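Local atomic coordinates of ABC-type transport auxiliary lipoprotein component domain-containing protein (Xanthomonas campestris pv. campestris, PDB entry 2IQI), a protein that is of unknown function but probably serves as the auxiliary lipoprotein component of an ABC-type transport system. Residues L130-S133 / S134-R137; A165-Q168 / V169-L173; V174-T177 / L178-Q182. One frame throughout, in Å; residues are numbered along the deposited sequence.

Interaction 1: residues L130-S133 / S134-R137; sequences LLHS and SDQR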
ATOM      1  N   LEU A 130      -8.802  -8.731   6.336  1.00 41.49           N
ATOM      2  CA  LEU A 130     -10.100  -8.683   5.726  1.00 42.78           C
ATOM      3  C   LEU A 130     -11.108  -9.182   6.759  1.00 44.40           C
ATOM      4  O   LEU A 130     -10.982 -10.283   7.294  1.00 45.47           O
ATOM      5  CB  LEU A 130     -10.120  -9.554   4.478  1.00 42.52           C
ATOM      6  CG  LEU A 130     -11.430  -9.489   3.703  1.00 42.26           C
ATOM      7  CD1 LEU A 130     -11.630  -8.054   3.136  1.00 42.91           C
ATOM      8  CD2 LEU A 130     -11.484 -10.514   2.612  1.00 39.80           C
ATOM      9  N   LEU A 131     -12.086  -8.354   7.070  1.00 46.25           N
ATOM     10  CA  LEU A 131     -13.130  -8.669   8.052  1.00 47.63           C
ATOM     11  C   LEU A 131     -14.465  -8.807   7.359  1.00 48.86           C
ATOM     12  O   LEU A 131     -14.723  -8.159   6.336  1.00 48.77           O
ATOM     13  CB  LEU A 131     -13.235  -7.561   9.086  1.00 47.41           C
ATOM     14  CG  LEU A 131     -12.032  -7.447  10.017  1.00 49.07           C
ATOM     15  CD1 LEU A 131     -12.026  -6.124  10.776  1.00 48.86           C
ATOM     16  CD2 LEU A 131     -12.049  -8.632  11.021  1.00 51.68           C
ATOM     17  N   HIS A 132     -15.309  -9.675   7.910  1.00 50.99           N
ATOM     18  CA  HIS A 132     -16.670  -9.852   7.437  1.00 53.01           C
ATOM     19  C   HIS A 132     -17.496  -8.903   8.300  1.00 54.52           C
ATOM     20  O   HIS A 132     -17.561  -9.086   9.523  1.00 55.18           O
ATOM     21  CB  HIS A 132     -17.086 -11.324   7.605  1.00 52.99           C
ATOM     22  CG  HIS A 132     -18.393 -11.668   6.950  1.00 53.95           C
ATOM     23  ND1 HIS A 132     -19.497 -12.084   7.661  1.00 55.06           N
ATOM     24  CD2 HIS A 132     -18.774 -11.645   5.654  1.00 54.79           C
ATOM     25  CE1 HIS A 132     -20.498 -12.305   6.834  1.00 54.58           C
ATOM     26  NE2 HIS A 132     -20.086 -12.047   5.609  1.00 55.25           N
ATOM     27  N   SER A 133     -18.076  -7.861   7.695  1.00 56.53           N
ATOM     28  CA  SER A 133     -18.628  -6.726   8.488  1.00 58.87           C
ATOM     29  C   SER A 133     -19.641  -7.136   9.568  1.00 59.87           C
ATOM     30  O   SER A 133     -19.636  -6.587  10.679  1.00 59.82           O
ATOM     31  CB  SER A 133     -19.223  -5.638   7.589  1.00 59.36           C
ATOM     32  OG  SER A 133     -18.365  -5.343   6.490  1.00 61.01           O
ATOM     33  N   SER A 134     -20.487  -8.115   9.226  1.00 61.12           N
ATOM     34  CA  SER A 134     -21.460  -8.727  10.150  1.00 61.59           C
ATOM     35  C   SER A 134     -20.922  -9.240  11.473  1.00 62.00           C
ATOM     36  O   SER A 134     -21.326  -8.764  12.506  1.00 62.64           O
ATOM     37  CB  SER A 134     -22.165  -9.888   9.475  1.00 61.47           C
ATOM     38  OG  SER A 134     -23.326  -9.413   8.885  1.00 61.75           O
ATOM     39  N   ASP A 135     -20.067 -10.254  11.460  1.00 62.30           N
ATOM     40  CA  ASP A 135     -19.718 -10.902  12.722  1.00 62.81           C
ATOM     41  C   ASP A 135     -18.550 -10.191  13.391  1.00 62.75           C
ATOM     42  O   ASP A 135     -18.135 -10.580  14.503  1.00 62.56           O
ATOM     43  CB  ASP A 135     -19.346 -12.373  12.497  1.00 63.43           C
ATOM     44  CG  ASP A 135     -20.020 -12.974  11.281  1.00 66.26           C
ATOM     45  OD1 ASP A 135     -21.257 -12.792  11.139  1.00 69.80           O
ATOM     46  OD2 ASP A 135     -19.319 -13.636  10.466  1.00 69.16           O
ATOM     47  N   GLN A 136     -18.019  -9.160  12.704  1.00 62.27           N
ATOM     48  CA  GLN A 136     -16.686  -8.607  12.980  1.00 61.63           C
ATOM     49  C   GLN A 136     -15.735  -9.791  13.040  1.00 59.05           C
ATOM     50  O   GLN A 136     -15.061 -10.041  14.056  1.00 58.27           O
ATOM     51  CB  GLN A 136     -16.686  -7.794  14.282  1.00 61.70           C
ATOM     52  CG  GLN A 136     -17.324  -6.403  14.142  1.00 64.90           C
ATOM     53  CD  GLN A 136     -17.519  -5.643  15.486  1.00 65.96           C
ATOM     54  OE1 GLN A 136     -17.512  -6.233  16.597  1.00 67.95           O
ATOM     55  NE2 GLN A 136     -17.711  -4.307  15.365  1.00 72.49           N
ATOM     56  N   ARG A 137     -15.749 -10.549  11.946  1.00 56.93           N
ATOM     57  CA  ARG A 137     -15.107 -11.863  11.876  1.00 55.29           C
ATOM     58  C   ARG A 137     -13.889 -11.745  10.998  1.00 54.69           C
ATOM     59  O   ARG A 137     -13.989 -11.391   9.825  1.00 54.38           O
ATOM     60  CB  ARG A 137     -16.066 -12.924  11.287  1.00 55.68           C
ATOM     61  CG  ARG A 137     -15.456 -14.337  11.082  1.00 55.39           C
ATOM     62  CD  ARG A 137     -16.486 -15.333  10.625  1.00 52.84           C
ATOM     63  NE  ARG A 137     -17.064 -14.940   9.344  1.00 50.80           N
ATOM     64  CZ  ARG A 137     -16.486 -15.174   8.164  1.00 47.96           C
ATOM     65  NH1 ARG A 137     -15.320 -15.795   8.135  1.00 47.93           N
ATOM     66  NH2 ARG A 137     -17.052 -14.789   7.018  1.00 41.72           N
TER
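His-132 and Arg-137 face each other where strand 121-132 turns back into strand 137-149, forming an antiparallel hydrogen-bonded pair. The bond from His-132 N to Arg-137 O is 2.9 Å long and nearly straight, at 164°; the return bond from Arg-137 N to His-132 O is weak at 3.4 Å. Because Gln-136 and Arg-137 both lie opposite His-132, this end of the hairpin is a G1 beta bulge, and Gln-136 has the positive phi (49°) that goes with it. Arg-137 O also receives a CA-H...O contact from Leu-131 CA at 3.4 Å.

On the face of the sheet that carries His-132 and Arg-137, Asp-135 OD2 takes two donors. Arg-137 NE reaches it at 2.8 Å in a salt bridge, in the plane of the guanidinium and almost in line with the C-O bond. His-132 ND1 donates to the same oxygen at 3.2 Å, but arrives from above the carboxylate plane. The arginine chain is extended as far as CD and then bends (chi3 61°), which carries NH2 back over one face of the imidazole, 3.4 Å from His-132 CG. That nitrogen also forms a salt bridge with Asp-184 near the end of helix 155-185, while the ring of Tyr-101 meets the imidazole.

Two carboxylates thus share one guanidinium, and one of them also holds the histidine. Their negative charge probably offsets the closeness of the arginine to the imidazole, and the network ties the turn to the last helix.

Interaction 2: residues A165-Q168 / V169-L173; sequences ALTQ and VTTEL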
ATOM      1  N   ALA A 165       7.279   0.254  -5.774  1.00 36.20           N
ATOM      2  CA  ALA A 165       6.879  -0.482  -4.570  1.00 35.65           C
ATOM      3  C   ALA A 165       5.384  -0.326  -4.285  1.00 36.30           C
ATOM      4  O   ALA A 165       4.691  -1.295  -3.891  1.00 36.64           O
ATOM      5  CB  ALA A 165       7.673  -0.042  -3.375  1.00 34.90           C
ATOM      6  N   LEU A 166       4.887   0.891  -4.481  1.00 35.71           N
ATOM      7  CA  LEU A 166       3.489   1.155  -4.317  1.00 35.63           C
ATOM      8  C   LEU A 166       2.710   0.327  -5.268  1.00 35.33           C
ATOM      9  O   LEU A 166       1.713  -0.262  -4.859  1.00 36.15           O
ATOM     10  CB  LEU A 166       3.151   2.610  -4.608  1.00 36.21           C
ATOM     11  CG  LEU A 166       2.935   3.421  -3.352  1.00 37.49           C
ATOM     12  CD1 LEU A 166       3.281   4.893  -3.612  1.00 37.46           C
ATOM     13  CD2 LEU A 166       1.520   3.197  -2.877  1.00 35.97           C
ATOM     14  N   THR A 167       3.136   0.304  -6.538  1.00 34.46           N
ATOM     15  CA  THR A 167       2.373  -0.378  -7.576  1.00 33.38           C
ATOM     16  C   THR A 167       2.349  -1.873  -7.256  1.00 33.67           C
ATOM     17  O   THR A 167       1.272  -2.488  -7.243  1.00 33.91           O
ATOM     18  CB  THR A 167       2.925  -0.089  -8.980  1.00 33.13           C
ATOM     19  OG1 THR A 167       2.802   1.307  -9.247  1.00 33.12           O
ATOM     20  CG2 THR A 167       2.172  -0.869 -10.075  1.00 31.63           C
ATOM     21  N   GLN A 168       3.514  -2.435  -6.931  1.00 33.48           N
ATOM     22  CA  GLN A 168       3.601  -3.863  -6.600  1.00 33.71           C
ATOM     23  C   GLN A 168       2.807  -4.281  -5.341  1.00 34.01           C
ATOM     24  O   GLN A 168       2.096  -5.279  -5.406  1.00 34.92           O
ATOM     25  CB  GLN A 168       5.047  -4.351  -6.559  1.00 32.93           C
ATOM     26  CG  GLN A 168       5.183  -5.785  -6.155  1.00 33.49           C
ATOM     27  CD  GLN A 168       6.636  -6.262  -6.009  1.00 34.28           C
ATOM     28  OE1 GLN A 168       7.554  -5.700  -6.595  1.00 35.47           O
ATOM     29  NE2 GLN A 168       6.830  -7.326  -5.237  1.00 34.20           N
ATOM     30  N   VAL A 169       2.885  -3.534  -4.227  1.00 33.77           N
ATOM     31  CA  VAL A 169       2.134  -3.931  -3.015  1.00 33.24           C
ATOM     32  C   VAL A 169       0.633  -3.820  -3.232  1.00 33.99           C
ATOM     33  O   VAL A 169      -0.101  -4.694  -2.782  1.00 34.51           O
ATOM     34  CB  VAL A 169       2.623  -3.248  -1.650  1.00 33.14           C
ATOM     35  CG1 VAL A 169       2.075  -1.848  -1.434  1.00 31.92           C
ATOM     36  CG2 VAL A 169       2.284  -4.116  -0.456  1.00 32.26           C
ATOM     37  N   THR A 170       0.188  -2.765  -3.932  1.00 34.01           N
ATOM     38  CA  THR A 170      -1.228  -2.541  -4.205  1.00 33.84           C
ATOM     39  C   THR A 170      -1.729  -3.710  -5.059  1.00 34.76           C
ATOM     40  O   THR A 170      -2.830  -4.197  -4.851  1.00 34.84           O
ATOM     41  CB  THR A 170      -1.466  -1.201  -4.964  1.00 33.61           C
ATOM     42  OG1 THR A 170      -0.982  -0.110  -4.181  1.00 33.78           O
ATOM     43  CG2 THR A 170      -2.923  -0.959  -5.274  1.00 32.13           C
ATOM     44  N   THR A 171      -0.914  -4.166  -6.013  1.00 35.58           N
ATOM     45  CA  THR A 171      -1.314  -5.274  -6.896  1.00 36.05           C
ATOM     46  C   THR A 171      -1.494  -6.554  -6.060  1.00 36.92           C
ATOM     47  O   THR A 171      -2.383  -7.393  -6.320  1.00 37.50           O
ATOM     48  CB  THR A 171      -0.280  -5.505  -8.023  1.00 35.42           C
ATOM     49  OG1 THR A 171      -0.208  -4.339  -8.843  1.00 35.66           O
ATOM     50  CG2 THR A 171      -0.690  -6.609  -8.878  1.00 34.53           C
ATOM     51  N   GLU A 172      -0.640  -6.715  -5.062  1.00 36.73           N
ATOM     52  CA  GLU A 172      -0.713  -7.903  -4.243  1.00 37.42           C
ATOM     53  C   GLU A 172      -1.923  -7.801  -3.311  1.00 36.19           C
ATOM     54  O   GLU A 172      -2.516  -8.810  -2.954  1.00 35.96           O
ATOM     55  CB  GLU A 172       0.606  -8.120  -3.480  1.00 37.26           C
ATOM     56  CG  GLU A 172       1.766  -8.648  -4.338  1.00 38.44           C
ATOM     57  CD  GLU A 172       3.160  -8.705  -3.597  1.00 40.98           C
ATOM     58  OE1 GLU A 172       3.243  -8.821  -2.323  1.00 42.54           O
ATOM     59  OE2 GLU A 172       4.195  -8.656  -4.333  1.00 46.55           O
ATOM     60  N   LEU A 173      -2.289  -6.586  -2.932  1.00 35.31           N
ATOM     61  CA  LEU A 173      -3.381  -6.405  -1.984  1.00 35.40           C
ATOM     62  C   LEU A 173      -4.721  -6.673  -2.635  1.00 34.49           C
ATOM     63  O   LEU A 173      -5.537  -7.437  -2.137  1.00 33.98           O
ATOM     64  CB  LEU A 173      -3.393  -4.983  -1.454  1.00 35.66           C
ATOM     65  CG  LEU A 173      -2.550  -4.743  -0.229  1.00 36.71           C
ATOM     66  CD1 LEU A 173      -2.320  -3.229   0.029  1.00 34.72           C
ATOM     67  CD2 LEU A 173      -3.359  -5.407   0.864  1.00 39.39           C
TER
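Val-169 N donates to Ala-165 O, and the i to i+4 series of helix 155-185 continues through to Glu-172 N on Gln-168 O.

Two successive threonines add side-chain bonds to this ladder. Thr-170 OG1 donates to Leu-166 O at 2.8 Å and Thr-171 OG1 to Thr-167 O at 2.9 Å. In both residues the hydroxyl stands opposite the carbonyl carbon (chi1 -60° and -62°), which turns it back toward the preceding turn. Each of the two carbonyl oxygens therefore accepts both N-H and O-H of one residue, from opposite faces of its plane.

A third kind of bond joins side chains alone. Gln-168 and Glu-172 lie alongside each other, and Gln-168 NE2 donates to Glu-172 OE2 at 3.1 Å, within the amide plane and nearly in line with the C-O bond. The other end of that amide, OE1, accepts from Arg-148, so both ends are engaged.

Around these bonds the helix is packed on several sides: Val-169 lies against Leu-126 and Phe-144 of strands 121-132 and 137-149, whereas Leu-166 and Thr-170 meet helix 69-82 at Ser-76.

Interaction 3: residues V174-T177 / L178-Q182; sequences VGWT and LITGQ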
ATOM      1  N   VAL A 174      -4.924  -6.010  -3.756  1.00 33.62           N
ATOM      2  CA  VAL A 174      -6.125  -6.115  -4.490  1.00 33.42           C
ATOM      3  C   VAL A 174      -6.449  -7.576  -4.796  1.00 33.82           C
ATOM      4  O   VAL A 174      -7.603  -8.013  -4.627  1.00 33.44           O
ATOM      5  CB  VAL A 174      -6.024  -5.263  -5.735  1.00 33.35           C
ATOM      6  CG1 VAL A 174      -7.071  -5.662  -6.757  1.00 35.25           C
ATOM      7  CG2 VAL A 174      -6.207  -3.805  -5.355  1.00 32.67           C
ATOM      8  N   GLY A 175      -5.436  -8.333  -5.217  1.00 33.79           N
ATOM      9  CA  GLY A 175      -5.638  -9.670  -5.724  1.00 33.77           C
ATOM     10  C   GLY A 175      -5.924 -10.556  -4.558  1.00 34.82           C
ATOM     11  O   GLY A 175      -6.688 -11.500  -4.659  1.00 36.25           O
ATOM     12  N   TRP A 176      -5.340 -10.245  -3.418  1.00 35.30           N
ATOM     13  CA  TRP A 176      -5.517 -11.113  -2.260  1.00 35.63           C
ATOM     14  C   TRP A 176      -6.847 -10.829  -1.624  1.00 36.61           C
ATOM     15  O   TRP A 176      -7.410 -11.705  -0.988  1.00 37.26           O
ATOM     16  CB  TRP A 176      -4.396 -10.886  -1.276  1.00 35.32           C
ATOM     17  CG  TRP A 176      -4.545 -11.529  -0.010  1.00 34.98           C
ATOM     18  CD1 TRP A 176      -4.152 -12.798   0.321  1.00 36.11           C
ATOM     19  CD2 TRP A 176      -5.083 -10.946   1.174  1.00 36.23           C
ATOM     20  NE1 TRP A 176      -4.441 -13.046   1.648  1.00 37.21           N
ATOM     21  CE2 TRP A 176      -5.025 -11.926   2.187  1.00 36.68           C
ATOM     22  CE3 TRP A 176      -5.647  -9.696   1.475  1.00 36.75           C
ATOM     23  CZ2 TRP A 176      -5.490 -11.683   3.484  1.00 36.60           C
ATOM     24  CZ3 TRP A 176      -6.117  -9.462   2.779  1.00 35.95           C
ATOM     25  CH2 TRP A 176      -6.027 -10.442   3.758  1.00 34.90           C
ATOM     26  N   THR A 177      -7.331  -9.599  -1.775  1.00 37.40           N
ATOM     27  CA  THR A 177      -8.609  -9.191  -1.213  1.00 38.56           C
ATOM     28  C   THR A 177      -9.751  -9.825  -1.986  1.00 38.61           C
ATOM     29  O   THR A 177     -10.679 -10.358  -1.395  1.00 39.27           O
ATOM     30  CB  THR A 177      -8.781  -7.665  -1.245  1.00 38.88           C
ATOM     31  OG1 THR A 177      -7.694  -7.084  -0.539  1.00 39.16           O
ATOM     32  CG2 THR A 177     -10.096  -7.246  -0.553  1.00 39.22           C
ATOM     33  N   LEU A 178      -9.665  -9.769  -3.308  1.00 38.51           N
ATOM     34  CA  LEU A 178     -10.651 -10.391  -4.159  1.00 38.20           C
ATOM     35  C   LEU A 178     -10.675 -11.885  -3.981  1.00 39.17           C
ATOM     36  O   LEU A 178     -11.747 -12.452  -3.905  1.00 40.49           O
ATOM     37  CB  LEU A 178     -10.400 -10.080  -5.617  1.00 37.15           C
ATOM     38  CG  LEU A 178     -10.465  -8.609  -5.944  1.00 36.33           C
ATOM     39  CD1 LEU A 178     -10.168  -8.518  -7.377  1.00 34.03           C
ATOM     40  CD2 LEU A 178     -11.845  -7.984  -5.590  1.00 34.36           C
ATOM     41  N   ILE A 179      -9.514 -12.538  -3.960  1.00 39.83           N
ATOM     42  CA  ILE A 179      -9.493 -14.004  -3.884  1.00 39.41           C
ATOM     43  C   ILE A 179      -9.939 -14.458  -2.492  1.00 40.99           C
ATOM     44  O   ILE A 179     -10.841 -15.307  -2.377  1.00 41.71           O
ATOM     45  CB  ILE A 179      -8.125 -14.582  -4.316  1.00 38.97           C
ATOM     46  CG1 ILE A 179      -8.003 -14.441  -5.827  1.00 36.30           C
ATOM     47  CG2 ILE A 179      -7.934 -16.038  -3.867  1.00 35.34           C
ATOM     48  CD1 ILE A 179      -6.625 -14.660  -6.339  1.00 33.00           C
ATOM     49  N   THR A 180      -9.352 -13.879  -1.447  1.00 41.35           N
ATOM     50  CA  THR A 180      -9.719 -14.267  -0.099  1.00 42.76           C
ATOM     51  C   THR A 180     -11.207 -13.964   0.163  1.00 44.22           C
ATOM     52  O   THR A 180     -11.939 -14.808   0.683  1.00 44.74           O
ATOM     53  CB  THR A 180      -8.846 -13.581   0.967  1.00 42.79           C
ATOM     54  OG1 THR A 180      -7.448 -13.727   0.643  1.00 41.61           O
ATOM     55  CG2 THR A 180      -9.120 -14.193   2.307  1.00 41.88           C
ATOM     56  N   GLY A 181     -11.655 -12.783  -0.243  1.00 44.75           N
ATOM     57  CA  GLY A 181     -13.038 -12.422  -0.083  1.00 45.81           C
ATOM     58  C   GLY A 181     -13.949 -13.449  -0.699  1.00 46.81           C
ATOM     59  O   GLY A 181     -14.882 -13.925  -0.057  1.00 46.87           O
ATOM     60  N   GLN A 182     -13.661 -13.783  -1.945  1.00 47.96           N
ATOM     61  CA  GLN A 182     -14.446 -14.707  -2.727  1.00 49.88           C
ATOM     62  C   GLN A 182     -14.440 -16.144  -2.169  1.00 51.60           C
ATOM     63  O   GLN A 182     -15.443 -16.838  -2.240  1.00 52.57           O
ATOM     64  CB  GLN A 182     -13.955 -14.681  -4.169  1.00 49.79           C
ATOM     65  CG  GLN A 182     -14.798 -15.463  -5.182  1.00 50.78           C
ATOM     66  CD  GLN A 182     -16.260 -15.008  -5.263  1.00 51.55           C
ATOM     67  OE1 GLN A 182     -16.719 -14.093  -4.553  1.00 49.83           O
ATOM     68  NE2 GLN A 182     -16.997 -15.656  -6.138  1.00 51.79           N
TER
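Trp-176 and Thr-180, one helical turn apart, meet where a threonine hydroxyl rests over an indole. From Thr-180 CB, which lies beside Trp-176 O, the side chain divides into two branches. Its OG1 stands opposite the carbonyl carbon (chi1 -50°), a setting that swings it back along the helix, and there it donates to Trp-176 O at 2.6 Å. The same OG1 lies 3.2 Å above the indole plane, offset toward the rim, and closest to NE1. Although Trp-176 NE1 is near, the angle is too poor for a hydrogen bond: the hydroxyl sits over the ring face. CG2 is the other branch; the side chain as a whole touches Val-139 and Ala-140 of strand 137-149.

Trp-176 O is also the acceptor for Thr-180 N at 3.0 Å, so one residue supplies it with two donors. The indole lies against strands 121-132 and 137-149, with the ring of Phe-144 meeting it edge-to-face. On another side of the helix, Leu-178 CD1 lies 4.3 Å from Val-174 CG1; both side chains pack on Phe-81 of helix 69-82. Gly-181 N closes a further turn on Thr-177 O at 2.9 Å.

With its hydrogen directed to the Trp-176 carbonyl, the Thr-180 hydroxyl presents its oxygen to the aromatic surface without bonding to the indole N-H. The polar group is thus satisfied within the helix while lying over an indole packed against the sheet.

Along the chain, interaction 1 comes first, at the hairpin joining strands 121-132 and 137-149; interactions 2 and 3 follow as adjoining parts of helix 155-185. The centres of interactions 2, 3 and 1 lie about 6, 15 and 21 Å from the centre of the chain. The centres of interactions 2 and 3 are about 13 Å apart. Interactions 1 and 3 touch through Leu-130, whose CD2 lies 3.6 Å from Gly-181 CA; interactions 1 and 2 do not touch, their centres being about 24 Å apart. Interactions 2 and 3 thus follow the long helix outward from the middle of the protein, and at its outer part the helix meets the hairpin of interaction 1.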